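Side-chain contacts in protein yhhW (Escherichia coli, PDB 1TQ5), which is a pirin-family bicupin that cleaves quercetin with molecular oxygen in vitro, using a divalent metal ion, though its physiological role is unknown: residues M35-L40 / G204-D209; H157-L162 / A179-W184. All coordinates share one frame; numbering follows the deposited sequence.

Contact 1 of 2, residues M35-L40 / G204-D209; sequences MGFSAL and GLAIWD
F37 reaches out of the loop 35-40 to bring the outer edge of its ring to A206, I207 and W208 on strand 204-208. The loop makes a type II' turn from F37 to L40, closed by L40 N bonding to F37 O at 2.9 Å, and F37 is its first residue. From there CB heads for the strand, and with CG anti to the backbone N (chi1 -165°) the ring carries on in that direction. CD1 lies at the margin of the contact, 4.2 Å from A206 CB. One atom further on, CE1 does most of the touching: it sits 3.7 Å from A206 CB and also 3.7 Å from W208 CE3, touching both the methyl and the benzene half of the indole. The CZ tip approaches the backbone of I207, 3.7 Å from I207 O and 3.8 Å from I207 N, so the strand backbone itself forms part of the surface it meets. I207 O and W208 CE3 both lie at the edge of the phenyl ring, near its plane, and no hydrogen bond joins the two segments. W208 comes to meet CE1 because chi1 of 73° sets its CG between the backbone N and the carbonyl carbon. The indole also takes part in a cation-pi contact with R182 and meets the ring of Y3. Thus a loop of the N-terminal cupin domain packs on the C-terminal cupin sheet, where F37 touches L228 of strand 221-228 and R182 of strand 182-187, while strand 204-208 runs between strands 182-187 and 2-5.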
HETATM    1  N   MSE A  35      14.481   4.007   3.819  1.00 31.41           N
HETATM    2  CA  MSE A  35      14.062   4.398   5.159  1.00 31.19           C
HETATM    3  C   MSE A  35      12.582   4.772   5.141  1.00 31.43           C
HETATM    4  O   MSE A  35      11.871   4.607   6.133  1.00 32.58           O
HETATM    5  CB  MSE A  35      14.866   5.612   5.634  1.00 32.85           C
HETATM    6  CG  MSE A  35      16.356   5.380   5.835  1.00 36.15           C
HETATM    7 SE   MSE A  35      16.757   4.197   7.146  1.00 28.99          SE
HETATM    8  CE  MSE A  35      15.364   4.395   8.281  1.00 31.94           C
ATOM      9  N   GLY A  36      12.136   5.279   3.999  1.00 30.38           N
ATOM     10  CA  GLY A  36      10.759   5.707   3.830  1.00 28.56           C
ATOM     11  C   GLY A  36      10.757   6.660   2.652  1.00 29.22           C
ATOM     12  O   GLY A  36      11.599   7.555   2.583  1.00 32.12           O
ATOM     13  N   PHE A  37       9.812   6.479   1.731  1.00 26.66           N
ATOM     14  CA  PHE A  37       9.736   7.302   0.524  1.00 23.48           C
ATOM     15  C   PHE A  37       8.687   8.406   0.624  1.00 21.52           C
ATOM     16  O   PHE A  37       7.498   8.165   0.411  1.00 19.43           O
ATOM     17  CB  PHE A  37       9.434   6.392  -0.673  1.00 22.27           C
ATOM     18  CG  PHE A  37       9.672   7.034  -2.005  1.00 20.11           C
ATOM     19  CD1 PHE A  37      10.962   7.299  -2.443  1.00 24.35           C
ATOM     20  CD2 PHE A  37       8.605   7.350  -2.835  1.00 26.92           C
ATOM     21  CE1 PHE A  37      11.187   7.867  -3.691  1.00 22.60           C
ATOM     22  CE2 PHE A  37       8.820   7.918  -4.086  1.00 22.64           C
ATOM     23  CZ  PHE A  37      10.115   8.175  -4.516  1.00 24.63           C
ATOM     24  N   SER A  38       9.138   9.623   0.919  1.00 23.67           N
ATOM     25  CA  SER A  38       8.241  10.766   1.086  1.00 24.81           C
ATOM     26  C   SER A  38       7.252  10.425   2.204  1.00 23.83           C
ATOM     27  O   SER A  38       7.664   9.954   3.265  1.00 25.80           O
ATOM     28  CB  SER A  38       7.494  11.072  -0.219  1.00 24.99           C
ATOM     29  OG  SER A  38       6.675  12.226  -0.079  1.00 31.59           O
ATOM     30  N   ALA A  39       5.959  10.647   1.972  1.00 24.27           N
ATOM     31  CA  ALA A  39       4.940  10.349   2.983  1.00 24.44           C
ATOM     32  C   ALA A  39       4.685   8.843   3.135  1.00 25.18           C
ATOM     33  O   ALA A  39       4.013   8.410   4.074  1.00 26.20           O
ATOM     34  CB  ALA A  39       3.636  11.063   2.640  1.00 22.94           C
ATOM     35  N   LEU A  40       5.214   8.049   2.211  1.00 25.24           N
ATOM     36  CA  LEU A  40       5.043   6.597   2.271  1.00 23.12           C
ATOM     37  C   LEU A  40       6.085   6.041   3.233  1.00 21.67           C
ATOM     38  O   LEU A  40       7.278   6.029   2.936  1.00 22.01           O
ATOM     39  CB  LEU A  40       5.223   5.988   0.879  1.00 22.85           C
ATOM     40  CG  LEU A  40       4.922   4.496   0.735  1.00 22.13           C
ATOM     41  CD1 LEU A  40       3.509   4.199   1.231  1.00 20.46           C
ATOM     42  CD2 LEU A  40       5.087   4.091  -0.719  1.00 23.71           C
ATOM     43  N   GLY A 204       9.210  -3.123  -6.128  1.00 16.86           N
ATOM     44  CA  GLY A 204       8.803  -1.745  -5.958  1.00 16.10           C
ATOM     45  C   GLY A 204       9.772  -0.879  -6.730  1.00 17.55           C
ATOM     46  O   GLY A 204      10.933  -1.266  -6.917  1.00 16.80           O
ATOM     47  N   LEU A 205       9.303   0.281  -7.180  1.00 15.90           N
ATOM     48  CA  LEU A 205      10.124   1.214  -7.942  1.00 17.32           C
ATOM     49  C   LEU A 205      10.005   2.624  -7.371  1.00 19.37           C
ATOM     50  O   LEU A 205       8.899   3.124  -7.194  1.00 20.15           O
ATOM     51  CB  LEU A 205       9.672   1.245  -9.407  1.00 19.33           C
ATOM     52  CG  LEU A 205       9.931   0.009 -10.269  1.00 28.55           C
ATOM     53  CD1 LEU A 205       9.162   0.126 -11.575  1.00 37.05           C
ATOM     54  CD2 LEU A 205      11.426  -0.123 -10.543  1.00 31.46           C
ATOM     55  N   ALA A 206      11.143   3.251  -7.080  1.00 17.08           N
ATOM     56  CA  ALA A 206      11.172   4.619  -6.564  1.00 15.75           C
ATOM     57  C   ALA A 206      11.521   5.509  -7.752  1.00 17.49           C
ATOM     58  O   ALA A 206      12.490   5.246  -8.473  1.00 17.73           O
ATOM     59  CB  ALA A 206      12.226   4.756  -5.484  1.00 16.70           C
ATOM     60  N   ILE A 207      10.742   6.566  -7.956  1.00 17.18           N
ATOM     61  CA  ILE A 207      10.968   7.454  -9.089  1.00 20.80           C
ATOM     62  C   ILE A 207      10.752   8.912  -8.732  1.00 21.33           C
ATOM     63  O   ILE A 207       9.782   9.252  -8.069  1.00 20.13           O
ATOM     64  CB  ILE A 207      10.003   7.110 -10.243  1.00 20.21           C
ATOM     65  CG1 ILE A 207      10.187   5.649 -10.652  1.00 23.51           C
ATOM     66  CG2 ILE A 207      10.225   8.056 -11.430  1.00 26.66           C
ATOM     67  CD1 ILE A 207       9.044   5.106 -11.488  1.00 32.59           C
ATOM     68  N   TRP A 208      11.655   9.775  -9.181  1.00 23.98           N
ATOM     69  CA  TRP A 208      11.516  11.201  -8.934  1.00 27.32           C
ATOM     70  C   TRP A 208      12.361  11.967  -9.941  1.00 28.89           C
ATOM     71  O   TRP A 208      13.164  11.373 -10.664  1.00 31.11           O
ATOM     72  CB  TRP A 208      11.908  11.542  -7.490  1.00 28.31           C
ATOM     73  CG  TRP A 208      13.371  11.487  -7.193  1.00 32.88           C
ATOM     74  CD1 TRP A 208      14.297  12.454  -7.459  1.00 38.97           C
ATOM     75  CD2 TRP A 208      14.078  10.420  -6.548  1.00 40.84           C
ATOM     76  NE1 TRP A 208      15.537  12.058  -7.016  1.00 42.54           N
ATOM     77  CE2 TRP A 208      15.433  10.814  -6.454  1.00 42.75           C
ATOM     78  CE3 TRP A 208      13.700   9.168  -6.040  1.00 44.31           C
ATOM     79  CZ2 TRP A 208      16.413  10.002  -5.871  1.00 44.36           C
ATOM     80  CZ3 TRP A 208      14.675   8.360  -5.459  1.00 48.74           C
ATOM     81  CH2 TRP A 208      16.015   8.782  -5.379  1.00 48.39           C
ATOM     82  N   ASP A 209      12.177  13.282  -9.992  1.00 29.71           N
ATOM     83  CA  ASP A 209      12.901  14.122 -10.937  1.00 32.69           C
ATOM     84  C   ASP A 209      12.493  13.766 -12.362  1.00 33.04           C
ATOM     85  O   ASP A 209      13.242  13.990 -13.312  1.00 34.21           O
ATOM     86  CB  ASP A 209      14.417  13.966 -10.775  1.00 32.95           C
ATOM     87  CG  ASP A 209      14.966  14.764  -9.604  1.00 39.51           C
ATOM     88  OD1 ASP A 209      14.225  15.612  -9.059  1.00 43.91           O
ATOM     89  OD2 ASP A 209      16.142  14.550  -9.235  1.00 48.77           O
TER

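Contact 2 of 2, residues H157-L162 / A179-W184; sequences HQDMEL and AERRVW
The backbone turns at D159, centre of an inverse gamma turn closed by M160 N bonding to Q158 O at 2.6 Å, and stays well apart from the segment of R181, the CA atoms of M160 and R181 being 9.6 Å apart. This is the C-terminal cupin domain, at the ends where strands 161-167 and 182-187 begin, with strand 221-228 between them in the sheet. R181 spans the gap: its chain bends at chi3 (65°) and presents the edge of the guanidinium to D159. NH2 donates a long bond to D159 O at 3.3 Å along a nearly straight N-H line (167°); the oxygen lies close to the guanidinium plane, but NH2 stands to one side of the D159 carbonyl plane. NH1 makes a long salt bridge of 3.5 Å to D159 OD1, with carboxylate and guanidinium planes 42° apart. One residue therefore offers R181 both a backbone and a side-chain oxygen. The third nitrogen, NE, is in a salt bridge with D227 of the intervening strand, which should help fix the rotation of the group. On the turn side, the Q158 side chain curls toward the following residue, and its OE1 accepts a short, bent bond from D159 N at 2.6 Å.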
ATOM      1  N   HIS A 157      -5.579  11.866   4.621  1.00 29.65           N
ATOM      2  CA  HIS A 157      -5.120  13.136   5.178  1.00 33.65           C
ATOM      3  C   HIS A 157      -3.664  13.417   4.828  1.00 31.58           C
ATOM      4  O   HIS A 157      -2.812  13.562   5.705  1.00 31.06           O
ATOM      5  CB  HIS A 157      -5.299  13.127   6.697  1.00 32.59           C
ATOM      6  CG  HIS A 157      -6.727  13.025   7.131  1.00 42.10           C
ATOM      7  ND1 HIS A 157      -7.645  14.030   6.910  1.00 47.38           N
ATOM      8  CD2 HIS A 157      -7.399  12.034   7.760  1.00 43.90           C
ATOM      9  CE1 HIS A 157      -8.821  13.661   7.385  1.00 46.28           C
ATOM     10  NE2 HIS A 157      -8.699  12.453   7.905  1.00 44.76           N
ATOM     11  N   GLN A 158      -3.390  13.500   3.533  1.00 29.91           N
ATOM     12  CA  GLN A 158      -2.045  13.757   3.048  1.00 30.85           C
ATOM     13  C   GLN A 158      -2.155  14.153   1.584  1.00 30.25           C
ATOM     14  O   GLN A 158      -3.039  13.673   0.872  1.00 32.36           O
ATOM     15  CB  GLN A 158      -1.189  12.491   3.220  1.00 30.62           C
ATOM     16  CG  GLN A 158       0.252  12.579   2.734  1.00 28.83           C
ATOM     17  CD  GLN A 158       0.961  13.841   3.187  1.00 33.63           C
ATOM     18  OE1 GLN A 158       0.841  14.891   2.558  1.00 34.95           O
ATOM     19  NE2 GLN A 158       1.698  13.746   4.287  1.00 26.12           N
ATOM     20  N   ASP A 159      -1.282  15.051   1.145  1.00 29.98           N
ATOM     21  CA  ASP A 159      -1.289  15.505  -0.241  1.00 31.10           C
ATOM     22  C   ASP A 159      -0.770  14.380  -1.131  1.00 31.25           C
ATOM     23  O   ASP A 159       0.316  14.480  -1.701  1.00 32.14           O
ATOM     24  CB  ASP A 159      -0.390  16.737  -0.396  1.00 32.40           C
ATOM     25  CG  ASP A 159      -0.405  17.297  -1.808  1.00 35.41           C
ATOM     26  OD1 ASP A 159       0.562  17.996  -2.184  1.00 42.95           O
ATOM     27  OD2 ASP A 159      -1.389  17.049  -2.538  1.00 44.44           O
HETATM   28  N   MSE A 160      -1.540  13.305  -1.245  1.00 30.16           N
HETATM   29  CA  MSE A 160      -1.117  12.179  -2.068  1.00 30.15           C
HETATM   30  C   MSE A 160      -2.281  11.449  -2.719  1.00 29.04           C
HETATM   31  O   MSE A 160      -3.394  11.441  -2.202  1.00 26.60           O
HETATM   32  CB  MSE A 160      -0.309  11.182  -1.220  1.00 27.33           C
HETATM   33  CG  MSE A 160      -1.137  10.326  -0.260  1.00 30.18           C
HETATM   34 SE   MSE A 160      -1.946   8.900  -1.053  1.00 24.83          SE
HETATM   35  CE  MSE A 160      -0.559   7.740  -1.090  1.00 27.73           C
ATOM     36  N   GLU A 161      -2.007  10.840  -3.866  1.00 29.03           N
ATOM     37  CA  GLU A 161      -3.005  10.067  -4.587  1.00 28.26           C
ATOM     38  C   GLU A 161      -2.478   8.648  -4.774  1.00 26.54           C
ATOM     39  O   GLU A 161      -1.282   8.445  -4.985  1.00 25.25           O
ATOM     40  CB  GLU A 161      -3.276  10.674  -5.960  1.00 29.96           C
ATOM     41  CG  GLU A 161      -3.811  12.086  -5.936  1.00 34.79           C
ATOM     42  CD  GLU A 161      -4.175  12.566  -7.323  1.00 43.56           C
ATOM     43  OE1 GLU A 161      -3.340  12.401  -8.240  1.00 48.48           O
ATOM     44  OE2 GLU A 161      -5.286  13.108  -7.498  1.00 53.10           O
ATOM     45  N   LEU A 162      -3.376   7.674  -4.695  1.00 22.00           N
ATOM     46  CA  LEU A 162      -3.026   6.273  -4.876  1.00 20.54           C
ATOM     47  C   LEU A 162      -3.959   5.687  -5.928  1.00 20.74           C
ATOM     48  O   LEU A 162      -5.177   5.835  -5.845  1.00 19.84           O
ATOM     49  CB  LEU A 162      -3.186   5.488  -3.566  1.00 21.46           C
ATOM     50  CG  LEU A 162      -3.009   3.962  -3.654  1.00 24.14           C
ATOM     51  CD1 LEU A 162      -1.597   3.614  -4.132  1.00 25.60           C
ATOM     52  CD2 LEU A 162      -3.281   3.331  -2.287  1.00 25.91           C
ATOM     53  N   ALA A 179       6.318  19.284 -10.727  1.00 52.89           N
ATOM     54  CA  ALA A 179       7.154  19.719  -9.622  1.00 50.84           C
ATOM     55  C   ALA A 179       8.131  18.674  -9.123  1.00 47.35           C
ATOM     56  O   ALA A 179       8.562  17.800  -9.876  1.00 46.97           O
ATOM     57  N   GLU A 180       8.488  18.770  -7.847  1.00 44.24           N
ATOM     58  CA  GLU A 180       9.413  17.814  -7.276  1.00 41.20           C
ATOM     59  C   GLU A 180       8.674  16.664  -6.620  1.00 37.99           C
ATOM     60  O   GLU A 180       9.090  16.168  -5.574  1.00 39.64           O
ATOM     61  N   ARG A 181       7.575  16.236  -7.236  1.00 34.10           N
ATOM     62  CA  ARG A 181       6.786  15.144  -6.687  1.00 32.74           C
ATOM     63  C   ARG A 181       7.449  13.803  -6.964  1.00 31.97           C
ATOM     64  O   ARG A 181       8.167  13.642  -7.950  1.00 28.79           O
ATOM     65  CB  ARG A 181       5.359  15.176  -7.252  1.00 31.89           C
ATOM     66  CG  ARG A 181       4.580  16.424  -6.828  1.00 33.13           C
ATOM     67  CD  ARG A 181       3.118  16.373  -7.243  1.00 36.02           C
ATOM     68  NE  ARG A 181       2.370  15.310  -6.572  1.00 32.13           N
ATOM     69  CZ  ARG A 181       2.097  15.283  -5.269  1.00 31.48           C
ATOM     70  NH1 ARG A 181       2.508  16.263  -4.475  1.00 34.73           N
ATOM     71  NH2 ARG A 181       1.405  14.272  -4.762  1.00 32.96           N
ATOM     72  N   ARG A 182       7.207  12.844  -6.080  1.00 30.38           N
ATOM     73  CA  ARG A 182       7.800  11.529  -6.215  1.00 29.87           C
ATOM     74  C   ARG A 182       6.748  10.453  -6.429  1.00 28.81           C
ATOM     75  O   ARG A 182       5.582  10.633  -6.080  1.00 24.12           O
ATOM     76  CB  ARG A 182       8.627  11.217  -4.973  1.00 32.23           C
ATOM     77  CG  ARG A 182       9.688  12.266  -4.683  1.00 37.19           C
ATOM     78  CD  ARG A 182      10.758  11.708  -3.783  1.00 40.09           C
ATOM     79  NE  ARG A 182      11.866  12.634  -3.608  1.00 41.83           N
ATOM     80  CZ  ARG A 182      12.995  12.320  -2.986  1.00 43.57           C
ATOM     81  NH1 ARG A 182      13.156  11.102  -2.486  1.00 44.44           N
ATOM     82  NH2 ARG A 182      13.963  13.219  -2.863  1.00 48.90           N
ATOM     83  N   VAL A 183       7.172   9.332  -7.000  1.00 24.70           N
ATOM     84  CA  VAL A 183       6.261   8.234  -7.275  1.00 23.13           C
ATOM     85  C   VAL A 183       6.807   6.873  -6.879  1.00 21.07           C
ATOM     86  O   VAL A 183       7.971   6.555  -7.130  1.00 21.40           O
ATOM     87  CB  VAL A 183       5.906   8.172  -8.780  1.00 22.30           C
ATOM     88  CG1 VAL A 183       5.107   6.913  -9.081  1.00 24.81           C
ATOM     89  CG2 VAL A 183       5.118   9.401  -9.179  1.00 25.26           C
ATOM     90  N   TRP A 184       5.957   6.075  -6.246  1.00 18.07           N
ATOM     91  CA  TRP A 184       6.340   4.729  -5.883  1.00 17.59           C
ATOM     92  C   TRP A 184       5.369   3.798  -6.568  1.00 16.46           C
ATOM     93  O   TRP A 184       4.149   3.984  -6.503  1.00 17.53           O
ATOM     94  CB  TRP A 184       6.273   4.484  -4.379  1.00 15.57           C
ATOM     95  CG  TRP A 184       6.715   3.093  -4.015  1.00 15.20           C
ATOM     96  CD1 TRP A 184       5.960   1.948  -4.058  1.00 20.13           C
ATOM     97  CD2 TRP A 184       8.017   2.692  -3.577  1.00 15.86           C
ATOM     98  NE1 TRP A 184       6.712   0.867  -3.669  1.00 17.01           N
ATOM     99  CE2 TRP A 184       7.977   1.292  -3.368  1.00 12.48           C
ATOM    100  CE3 TRP A 184       9.214   3.376  -3.336  1.00 18.42           C
ATOM    101  CZ2 TRP A 184       9.091   0.566  -2.926  1.00 15.40           C
ATOM    102  CZ3 TRP A 184      10.323   2.650  -2.896  1.00 12.51           C
ATOM    103  CH2 TRP A 184      10.249   1.262  -2.695  1.00 12.52           C
TER

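From the N terminus, strand 2-5 joins the edge of the C-terminal sheet before the chain builds the N-terminal cupin domain. The loop 35-40 belongs to that first domain, and contact 1 closes only when the chain arrives at 204-209, bridging the two cupins. Contact 2 is nested inside this long loop: its segments, 157-162 and 179-184, lie in the second domain and close a short loop that runs along strand 161-167 and through strand 172-175 of the four-stranded sheet. The two meet where strands 182-187 and 204-208 pair, I207 O lying 2.8 Å from V183 N in a probable hydrogen bond. Contact 1 thus ties domain to domain, whereas contact 2 joins the loops that lead into two strands of the second.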